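Side-chain contacts in separin (Saccharomyces cerevisiae, PDB 5U1T), which cleaves the SCC1 subunit of cohesin at the onset of anaphase, as a caspase-like cysteine protease held inactive by securin during most of the cell cycle: residues A[53-58]-A[95-100]; A[59-64]-A[548-553]; A[421-426]-A[463-468]. All blocks are in the same frame, centred on the assembly; numbering follows the deposited sequence.

Contact 1: residues A[53-58]-A[95-100]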
loop_
_atom_site.group_PDB
_atom_site.type_symbol
_atom_site.label_atom_id
_atom_site.label_comp_id
_atom_site.label_asym_id
_atom_site.label_seq_id
_atom_site.Cartn_x
_atom_site.Cartn_y
_atom_site.Cartn_z
ATOM N N HIS A 53 -6.856 -51.517 27.793
ATOM C CA HIS A 53 -7.666 -50.513 27.160
ATOM C C HIS A 53 -7.290 -49.143 27.710
ATOM O O HIS A 53 -6.937 -48.234 26.945
ATOM C CB HIS A 53 -9.138 -50.800 27.387
ATOM C CG HIS A 53 -10.030 -49.908 26.601
ATOM N ND1 HIS A 53 -10.400 -50.190 25.302
ATOM C CD2 HIS A 53 -10.575 -48.704 26.900
ATOM C CE1 HIS A 53 -11.160 -49.210 24.847
ATOM N NE2 HIS A 53 -11.275 -48.294 25.793
ATOM N N SER A 54 -7.350 -49.001 29.036
ATOM C CA SER A 54 -6.928 -47.771 29.686
ATOM C C SER A 54 -5.500 -47.428 29.315
ATOM O O SER A 54 -5.197 -46.282 29.046
ATOM C CB SER A 54 -7.065 -47.884 31.188
ATOM O OG SER A 54 -8.380 -48.269 31.523
ATOM N N LEU A 55 -4.625 -48.419 29.273
ATOM C CA LEU A 55 -3.242 -48.182 28.875
ATOM C C LEU A 55 -3.103 -47.673 27.434
ATOM O O LEU A 55 -2.480 -46.646 27.182
ATOM C CB LEU A 55 -2.422 -49.461 29.053
ATOM C CG LEU A 55 -1.864 -49.667 30.462
ATOM C CD1 LEU A 55 -1.169 -51.035 30.612
ATOM C CD2 LEU A 55 -0.924 -48.492 30.785
ATOM N N ASN A 56 -3.668 -48.401 26.482
ATOM C CA ASN A 56 -3.576 -47.984 25.105
ATOM C C ASN A 56 -4.261 -46.638 24.860
ATOM O O ASN A 56 -3.844 -45.856 24.011
ATOM C CB ASN A 56 -4.193 -49.026 24.193
ATOM C CG ASN A 56 -4.189 -48.581 22.758
ATOM O OD1 ASN A 56 -5.145 -47.973 22.284
ATOM N ND2 ASN A 56 -3.087 -48.838 22.068
ATOM N N SER A 57 -5.334 -46.391 25.599
ATOM C CA SER A 57 -6.059 -45.153 25.481
ATOM C C SER A 57 -5.153 -43.981 25.893
ATOM O O SER A 57 -5.068 -42.975 25.193
ATOM C CB SER A 57 -7.322 -45.234 26.323
ATOM O OG SER A 57 -7.928 -43.977 26.441
ATOM N N ILE A 58 -4.434 -44.145 26.998
ATOM C CA ILE A 58 -3.541 -43.114 27.520
ATOM C C ILE A 58 -2.271 -42.946 26.670
ATOM O O ILE A 58 -1.870 -41.820 26.378
ATOM C CB ILE A 58 -3.129 -43.410 28.989
ATOM C CG1 ILE A 58 -4.359 -43.497 29.898
ATOM C CG2 ILE A 58 -2.244 -42.312 29.512
ATOM C CD1 ILE A 58 -4.146 -44.333 31.199
ATOM N N SER A 95 4.659 -61.574 29.897
ATOM C CA SER A 95 5.446 -61.535 28.682
ATOM C C SER A 95 4.801 -60.657 27.593
ATOM O O SER A 95 5.459 -59.804 26.981
ATOM C CB SER A 95 5.654 -62.960 28.168
ATOM O OG SER A 95 6.623 -62.994 27.142
ATOM N N SER A 96 3.514 -60.842 27.350
ATOM C CA SER A 96 2.934 -60.095 26.260
ATOM C C SER A 96 2.639 -58.654 26.717
ATOM O O SER A 96 2.532 -57.749 25.884
ATOM C CB SER A 96 1.695 -60.808 25.715
ATOM O OG SER A 96 0.721 -60.943 26.711
ATOM N N GLU A 97 2.561 -58.441 28.030
ATOM C CA GLU A 97 2.510 -57.087 28.582
ATOM C C GLU A 97 3.785 -56.281 28.312
ATOM O O GLU A 97 3.712 -55.073 28.083
ATOM C CB GLU A 97 2.258 -57.113 30.085
ATOM C CG GLU A 97 0.817 -57.297 30.457
ATOM C CD GLU A 97 -0.025 -56.127 30.048
ATOM O OE1 GLU A 97 0.537 -55.019 29.846
ATOM O OE2 GLU A 97 -1.251 -56.313 29.926
ATOM N N ILE A 98 4.937 -56.949 28.356
ATOM C CA ILE A 98 6.230 -56.339 28.056
ATOM C C ILE A 98 6.254 -55.853 26.610
ATOM O O ILE A 98 6.564 -54.690 26.314
ATOM C CB ILE A 98 7.395 -57.345 28.293
ATOM C CG1 ILE A 98 7.654 -57.545 29.795
ATOM C CG2 ILE A 98 8.659 -56.931 27.549
ATOM C CD1 ILE A 98 8.946 -58.262 30.110
ATOM N N ILE A 99 5.923 -56.772 25.709
ATOM C CA ILE A 99 5.791 -56.477 24.286
ATOM C C ILE A 99 4.811 -55.306 24.018
ATOM O O ILE A 99 5.125 -54.404 23.247
ATOM C CB ILE A 99 5.372 -57.767 23.540
ATOM C CG1 ILE A 99 6.565 -58.717 23.537
ATOM C CG2 ILE A 99 4.901 -57.475 22.123
ATOM C CD1 ILE A 99 6.233 -60.159 23.166
ATOM N N PHE A 100 3.661 -55.328 24.691
ATOM C CA PHE A 100 2.655 -54.276 24.617
ATOM C C PHE A 100 3.236 -52.925 25.037
ATOM O O PHE A 100 3.097 -51.938 24.320
ATOM C CB PHE A 100 1.463 -54.660 25.493
ATOM C CG PHE A 100 0.345 -53.652 25.516
ATOM C CD1 PHE A 100 -0.066 -53.004 24.361
ATOM C CD2 PHE A 100 -0.340 -53.389 26.709
ATOM C CE1 PHE A 100 -1.129 -52.075 24.395
ATOM C CE2 PHE A 100 -1.401 -52.476 26.750
ATOM C CZ PHE A 100 -1.794 -51.815 25.590
#
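F100 reaches from helix 91-103 to L55 and N56 on helix 48-64 and carries most of this contact. The tight part is the far rim of its ring. F100 CE2 lies 3.9 Å from L55 CB, which approaches the ring obliquely. L55 CD1 is close to the same atom, at 4.1 Å from F100 CE2. F100 CZ meets N56 CB at 3.9 Å, and this carbon stands at the ring edge, near the plane. With CG anti to the backbone N (chi1 180°), F100 holds its ring out toward the other helix. That reach is needed, because the two helix segments run nearly parallel (13°) with their axes 12.5 Å apart. They belong to the helical part of the protein and are separated in sequence by helix 69-87. H78 of that helix touches L55, meets the F100 ring at a steep angle and hydrogen-bonds E97 OE1, which satisfies this oxygen of a buried carboxylate. With an alanine here, L55 and the H78 ring would probably lose their aromatic neighbour and a gap would open between the helices. The looser side is at N56, which is partly exposed. Of its side chain, CB packs against the ring edge, while ND2 makes a weak hydrogen bond to E104.

Contact 2: residues A[59-64]-A[548-553]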
loop_
_atom_site.group_PDB
_atom_site.type_symbol
_atom_site.label_atom_id
_atom_site.label_comp_id
_atom_site.label_asym_id
_atom_site.label_seq_id
_atom_site.Cartn_x
_atom_site.Cartn_y
_atom_site.Cartn_z
ATOM N N TYR A 59 -1.637 -44.052 26.286
ATOM C CA TYR A 59 -0.441 -43.986 25.446
ATOM C C TYR A 59 -0.741 -43.247 24.141
ATOM O O TYR A 59 0.103 -42.544 23.620
ATOM C CB TYR A 59 0.097 -45.385 25.118
ATOM C CG TYR A 59 0.912 -46.083 26.192
ATOM C CD1 TYR A 59 2.080 -45.520 26.707
ATOM C CD2 TYR A 59 0.541 -47.338 26.655
ATOM C CE1 TYR A 59 2.823 -46.169 27.677
ATOM C CE2 TYR A 59 1.274 -47.992 27.619
ATOM C CZ TYR A 59 2.413 -47.409 28.128
ATOM O OH TYR A 59 3.140 -48.089 29.087
ATOM N N SER A 60 -1.953 -43.421 23.619
ATOM C CA SER A 60 -2.363 -42.789 22.371
ATOM C C SER A 60 -2.579 -41.306 22.484
ATOM O O SER A 60 -2.164 -40.541 21.617
ATOM C CB SER A 60 -3.647 -43.402 21.869
ATOM O OG SER A 60 -3.367 -44.631 21.264
ATOM N N LEU A 61 -3.268 -40.913 23.543
ATOM C CA LEU A 61 -3.544 -39.507 23.784
ATOM C C LEU A 61 -2.259 -38.735 24.001
ATOM O O LEU A 61 -2.047 -37.692 23.392
ATOM C CB LEU A 61 -4.459 -39.315 24.991
ATOM C CG LEU A 61 -4.724 -37.820 25.153
ATOM C CD1 LEU A 61 -6.203 -37.501 25.046
ATOM C CD2 LEU A 61 -4.142 -37.276 26.472
ATOM N N LEU A 62 -1.415 -39.260 24.876
ATOM C CA LEU A 62 -0.186 -38.609 25.275
ATOM C C LEU A 62 0.732 -38.398 24.089
ATOM O O LEU A 62 1.421 -37.386 23.983
ATOM C CB LEU A 62 0.508 -39.437 26.356
ATOM C CG LEU A 62 -0.210 -39.282 27.689
ATOM C CD1 LEU A 62 0.429 -40.163 28.736
ATOM C CD2 LEU A 62 -0.189 -37.828 28.103
ATOM N N LYS A 63 0.730 -39.376 23.202
ATOM C CA LYS A 63 1.542 -39.348 22.014
ATOM C C LYS A 63 0.978 -38.311 21.077
ATOM O O LYS A 63 1.717 -37.581 20.414
ATOM C CB LYS A 63 1.549 -40.720 21.347
ATOM C CG LYS A 63 2.531 -40.861 20.236
ATOM C CD LYS A 63 2.893 -42.313 20.039
ATOM C CE LYS A 63 1.759 -43.106 19.380
ATOM N NZ LYS A 63 1.745 -42.946 17.896
ATOM N N SER A 64 -0.345 -38.244 21.022
ATOM C CA SER A 64 -0.982 -37.380 20.060
ATOM C C SER A 64 -0.837 -35.914 20.444
ATOM O O SER A 64 -0.785 -35.054 19.569
ATOM C CB SER A 64 -2.443 -37.728 19.916
ATOM O OG SER A 64 -3.002 -36.977 18.867
ATOM N N ASP A 548 -8.205 -29.078 27.126
ATOM C CA ASP A 548 -7.655 -30.415 27.335
ATOM C C ASP A 548 -6.661 -30.311 28.472
ATOM O O ASP A 548 -5.832 -29.392 28.508
ATOM C CB ASP A 548 -6.988 -30.972 26.075
ATOM C CG ASP A 548 -7.945 -31.069 24.910
ATOM O OD1 ASP A 548 -8.570 -30.046 24.567
ATOM O OD2 ASP A 548 -8.101 -32.163 24.332
ATOM N N LYS A 549 -6.749 -31.248 29.409
ATOM C CA LYS A 549 -5.876 -31.223 30.571
ATOM C C LYS A 549 -4.429 -31.495 30.150
ATOM O O LYS A 549 -3.507 -30.777 30.544
ATOM C CB LYS A 549 -6.374 -32.220 31.618
ATOM C CG LYS A 549 -7.694 -31.773 32.296
ATOM C CD LYS A 549 -8.517 -32.957 32.872
ATOM C CE LYS A 549 -7.847 -33.615 34.096
ATOM N NZ LYS A 549 -8.692 -34.702 34.709
ATOM N N LEU A 550 -4.245 -32.480 29.290
ATOM C CA LEU A 550 -2.914 -32.859 28.845
ATOM C C LEU A 550 -2.689 -32.467 27.396
ATOM O O LEU A 550 -3.206 -33.115 26.486
ATOM C CB LEU A 550 -2.714 -34.369 29.021
ATOM C CG LEU A 550 -2.997 -34.873 30.449
ATOM C CD1 LEU A 550 -2.789 -36.371 30.561
ATOM C CD2 LEU A 550 -2.146 -34.129 31.489
ATOM N N HIS A 551 -1.917 -31.419 27.162
ATOM C CA HIS A 551 -1.591 -31.052 25.795
ATOM C C HIS A 551 -0.353 -30.192 25.772
ATOM O O HIS A 551 -0.226 -29.303 26.599
ATOM C CB HIS A 551 -2.765 -30.322 25.146
ATOM C CG HIS A 551 -2.838 -30.497 23.658
ATOM N ND1 HIS A 551 -1.769 -30.246 22.827
ATOM C CD2 HIS A 551 -3.847 -30.912 22.861
ATOM C CE1 HIS A 551 -2.114 -30.502 21.578
ATOM N NE2 HIS A 551 -3.371 -30.906 21.573
ATOM N N LEU A 552 0.567 -30.451 24.850
ATOM C CA LEU A 552 1.750 -29.608 24.716
ATOM C C LEU A 552 1.315 -28.183 24.374
ATOM O O LEU A 552 1.923 -27.202 24.812
ATOM C CB LEU A 552 2.711 -30.132 23.648
ATOM C CG LEU A 552 3.938 -29.246 23.423
ATOM C CD1 LEU A 552 4.806 -29.241 24.651
ATOM C CD2 LEU A 552 4.750 -29.663 22.225
ATOM N N LEU A 553 0.234 -28.070 23.615
ATOM C CA LEU A 553 -0.194 -26.763 23.144
ATOM C C LEU A 553 -0.705 -25.904 24.298
ATOM O O LEU A 553 -0.858 -24.702 24.154
ATOM C CB LEU A 553 -1.265 -26.897 22.059
ATOM C CG LEU A 553 -0.773 -27.498 20.749
ATOM C CD1 LEU A 553 -1.835 -27.310 19.725
ATOM C CD2 LEU A 553 0.532 -26.889 20.313
#
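The last turns of helix 48-64, with L61 and L62, meet L550 in the loop that joins helix 540-543 to helix 557-572. This is a helix-to-loop contact between parts of the chain almost 500 residues apart. L550 points toward the helix and touches two neighbouring leucines with different atoms. L550 CB lies 4.1 Å from L61 CD2, and these two side chains cross at about a right angle. The methyl L550 CD1 meets L62 CD2 at 3.9 Å, methyl against methyl, in an oblique crossing. In L61 a chi1 of -179° swings CG away from the backbone N, and this helps bring its CD2 methyl to L550. L62 takes the other course, with CG beside its backbone N. L62 is buried and L61 is exposed, so the patch has an inner and an outer side. H70 of helix 69-87 touches both L62 and L550 and joins the inner side.

The loop is held next to this patch by polar bonds. L553 N donates to H551 ND1 at 3.1 Å, with an N-H...N angle of 166°. The donor is tilted 26° from the imidazole plane. H551 NE2 hydrogen-bonds E501, and the ring stacks on that of H65. H65 also binds L550 O through ND1 and pairs with the backbone of L552. As ND1 accepts a hydrogen bond, the geometry is consistent with a neutral H551 that has its proton on NE2, facing E501. The leucines themselves offer dispersion contacts without direction. The precise placing of the loop therefore probably depends more on the bonds of H65 and H551 than on the leucine side chains.

Contact 3: residues A[421-426]-A[463-468]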
loop_
_atom_site.group_PDB
_atom_site.type_symbol
_atom_site.label_atom_id
_atom_site.label_comp_id
_atom_site.label_asym_id
_atom_site.label_seq_id
_atom_site.Cartn_x
_atom_site.Cartn_y
_atom_site.Cartn_z
ATOM N N ASN A 421 19.024 -44.275 12.093
ATOM C CA ASN A 421 20.109 -43.379 12.409
ATOM C C ASN A 421 19.645 -42.147 13.151
ATOM O O ASN A 421 20.268 -41.687 14.085
ATOM C CB ASN A 421 20.733 -42.939 11.105
ATOM C CG ASN A 421 21.859 -41.990 11.310
ATOM O OD1 ASN A 421 22.201 -41.671 12.421
ATOM N ND2 ASN A 421 22.436 -41.532 10.243
ATOM N N VAL A 422 18.553 -41.598 12.685
ATOM C CA VAL A 422 17.965 -40.424 13.296
ATOM C C VAL A 422 17.644 -40.733 14.751
ATOM O O VAL A 422 17.998 -39.971 15.647
ATOM C CB VAL A 422 16.690 -39.963 12.589
ATOM C CG1 VAL A 422 15.999 -38.923 13.427
ATOM C CG2 VAL A 422 17.007 -39.412 11.206
ATOM N N LEU A 423 16.976 -41.863 14.985
ATOM C CA LEU A 423 16.548 -42.227 16.328
ATOM C C LEU A 423 17.749 -42.482 17.219
ATOM O O LEU A 423 17.767 -42.131 18.400
ATOM C CB LEU A 423 15.647 -43.437 16.272
ATOM C CG LEU A 423 14.247 -43.090 15.795
ATOM C CD1 LEU A 423 13.373 -44.338 15.675
ATOM C CD2 LEU A 423 13.639 -42.104 16.757
ATOM N N ILE A 424 18.772 -43.073 16.623
ATOM C CA ILE A 424 19.994 -43.385 17.332
ATOM C C ILE A 424 20.852 -42.144 17.569
ATOM O O ILE A 424 21.323 -41.947 18.683
ATOM C CB ILE A 424 20.820 -44.443 16.576
ATOM C CG1 ILE A 424 20.002 -45.727 16.396
ATOM C CG2 ILE A 424 22.110 -44.728 17.312
ATOM C CD1 ILE A 424 20.838 -46.914 16.006
ATOM N N SER A 425 21.066 -41.326 16.534
ATOM C CA SER A 425 21.849 -40.082 16.671
ATOM C C SER A 425 21.213 -39.104 17.647
ATOM O O SER A 425 21.915 -38.415 18.386
ATOM C CB SER A 425 22.030 -39.372 15.329
ATOM O OG SER A 425 22.937 -40.057 14.484
ATOM N N ASN A 426 19.886 -39.029 17.619
ATOM C CA ASN A 426 19.135 -38.255 18.599
ATOM C C ASN A 426 19.541 -36.792 18.588
ATOM O O ASN A 426 19.739 -36.180 19.635
ATOM C CB ASN A 426 19.338 -38.849 19.998
ATOM C CG ASN A 426 18.324 -38.346 21.011
ATOM O OD1 ASN A 426 18.413 -38.682 22.195
ATOM N ND2 ASN A 426 17.355 -37.542 20.556
ATOM N N CYS A 463 9.811 -39.264 15.096
ATOM C CA CYS A 463 10.783 -38.300 14.587
ATOM C C CYS A 463 10.868 -37.014 15.435
ATOM O O CYS A 463 11.853 -36.289 15.339
ATOM C CB CYS A 463 10.468 -37.952 13.134
ATOM S SG CYS A 463 11.036 -39.187 11.940
ATOM N N MET A 464 9.863 -36.748 16.267
ATOM C CA MET A 464 9.918 -35.609 17.179
ATOM C C MET A 464 10.990 -35.748 18.258
ATOM O O MET A 464 11.341 -34.755 18.897
ATOM C CB MET A 464 8.568 -35.390 17.852
ATOM C CG MET A 464 7.396 -35.262 16.880
ATOM S SD MET A 464 7.510 -33.889 15.703
ATOM C CE MET A 464 7.960 -32.614 16.841
ATOM N N LEU A 465 11.515 -36.959 18.448
ATOM C CA LEU A 465 12.547 -37.234 19.450
ATOM C C LEU A 465 12.242 -36.661 20.830
ATOM O O LEU A 465 13.138 -36.165 21.503
ATOM C CB LEU A 465 13.900 -36.708 18.981
ATOM C CG LEU A 465 14.579 -37.441 17.824
ATOM C CD1 LEU A 465 15.900 -36.770 17.488
ATOM C CD2 LEU A 465 14.815 -38.933 18.140
ATOM N N ARG A 466 10.980 -36.756 21.244
ATOM C CA ARG A 466 10.511 -36.247 22.536
ATOM C C ARG A 466 10.824 -34.758 22.745
ATOM O O ARG A 466 11.147 -34.318 23.852
ATOM C CB ARG A 466 11.102 -37.063 23.692
ATOM C CG ARG A 466 10.517 -38.457 23.832
ATOM C CD ARG A 466 11.100 -39.188 25.017
ATOM N NE ARG A 466 10.767 -38.551 26.289
ATOM C CZ ARG A 466 9.799 -38.948 27.110
ATOM N NH1 ARG A 466 9.037 -39.988 26.810
ATOM N NH2 ARG A 466 9.587 -38.298 28.242
ATOM N N ASN A 467 10.717 -33.993 21.666
ATOM C CA ASN A 467 10.952 -32.570 21.710
ATOM C C ASN A 467 9.693 -31.835 22.159
ATOM O O ASN A 467 8.616 -32.028 21.605
ATOM C CB ASN A 467 11.405 -32.070 20.345
ATOM C CG ASN A 467 11.854 -30.633 20.376
ATOM O OD1 ASN A 467 11.047 -29.722 20.563
ATOM N ND2 ASN A 467 13.148 -30.419 20.182
ATOM N N ASP A 468 9.820 -30.986 23.166
ATOM C CA ASP A 468 8.628 -30.387 23.755
ATOM C C ASP A 468 8.510 -28.885 23.476
ATOM O O ASP A 468 8.047 -28.122 24.324
ATOM C CB ASP A 468 8.610 -30.640 25.263
ATOM C CG ASP A 468 9.888 -30.207 25.929
ATOM O OD1 ASP A 468 10.668 -29.478 25.270
ATOM O OD2 ASP A 468 10.125 -30.599 27.099
#
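S425 OG donates to N421 OD1 at 2.7 Å, on the same helix 408-425 whose last turn, with N426 just after it, meets L465. The C=O...donor angle is 159°, and the hydroxyl is tilted 15° from the carbonyl plane. The bond ties together two side chains one turn apart. L465 is a buried leucine that points toward the helix. Its methyl L465 CD2 touches L423 CD2 at 3.7 Å, in an oblique approach. The same methyl, L465 CD2, lies 4.2 Å from V422 O, a carbonyl that accepts the backbone hydrogen bond of N426 N. The other methyl, L465 CD1, is 3.5 Å from N426 ND2 and 3.7 Å from N426 CA. A chi1 of -165° turns the N426 amide away from its own backbone N and brings ND2 against the leucine side chain, across it at a slant. Here ND2 is in van der Waals contact with the isobutyl group. F108 touches L423 and T123 touches N426, so loops of the N-terminal region add to the surroundings. N426 itself leaves the helix with positive phi, the left-handed conformation often found where a helix stops. L465 and R466 are also left-handed. N467 N bonds back to M464 O at 2.9 Å across them. The arrangement is a leucine presented by a type I' beta turn (near III') and packed on the C-terminal turn of a helix.

Overall arrangement
All three contacts lie in the N-terminal helical part of the chain, away from the probable catalytic cysteine C1497. Contacts 1 and 2 share helix 48-64, and their segments 53-58 and 59-64 follow directly on each other; the contact centres are about 17 Å apart. Contact 3 opens after contact 1 has closed, and both of its segments fall between 59-64 and 548-553. Its centre is about 18 Å from contact 2, which it touches where L552 packs on D468, and about 23 Å from contact 1. Helix 48-64 thus joins a near neighbour in sequence to a loop almost 500 residues later, bringing distant parts of the helical region together.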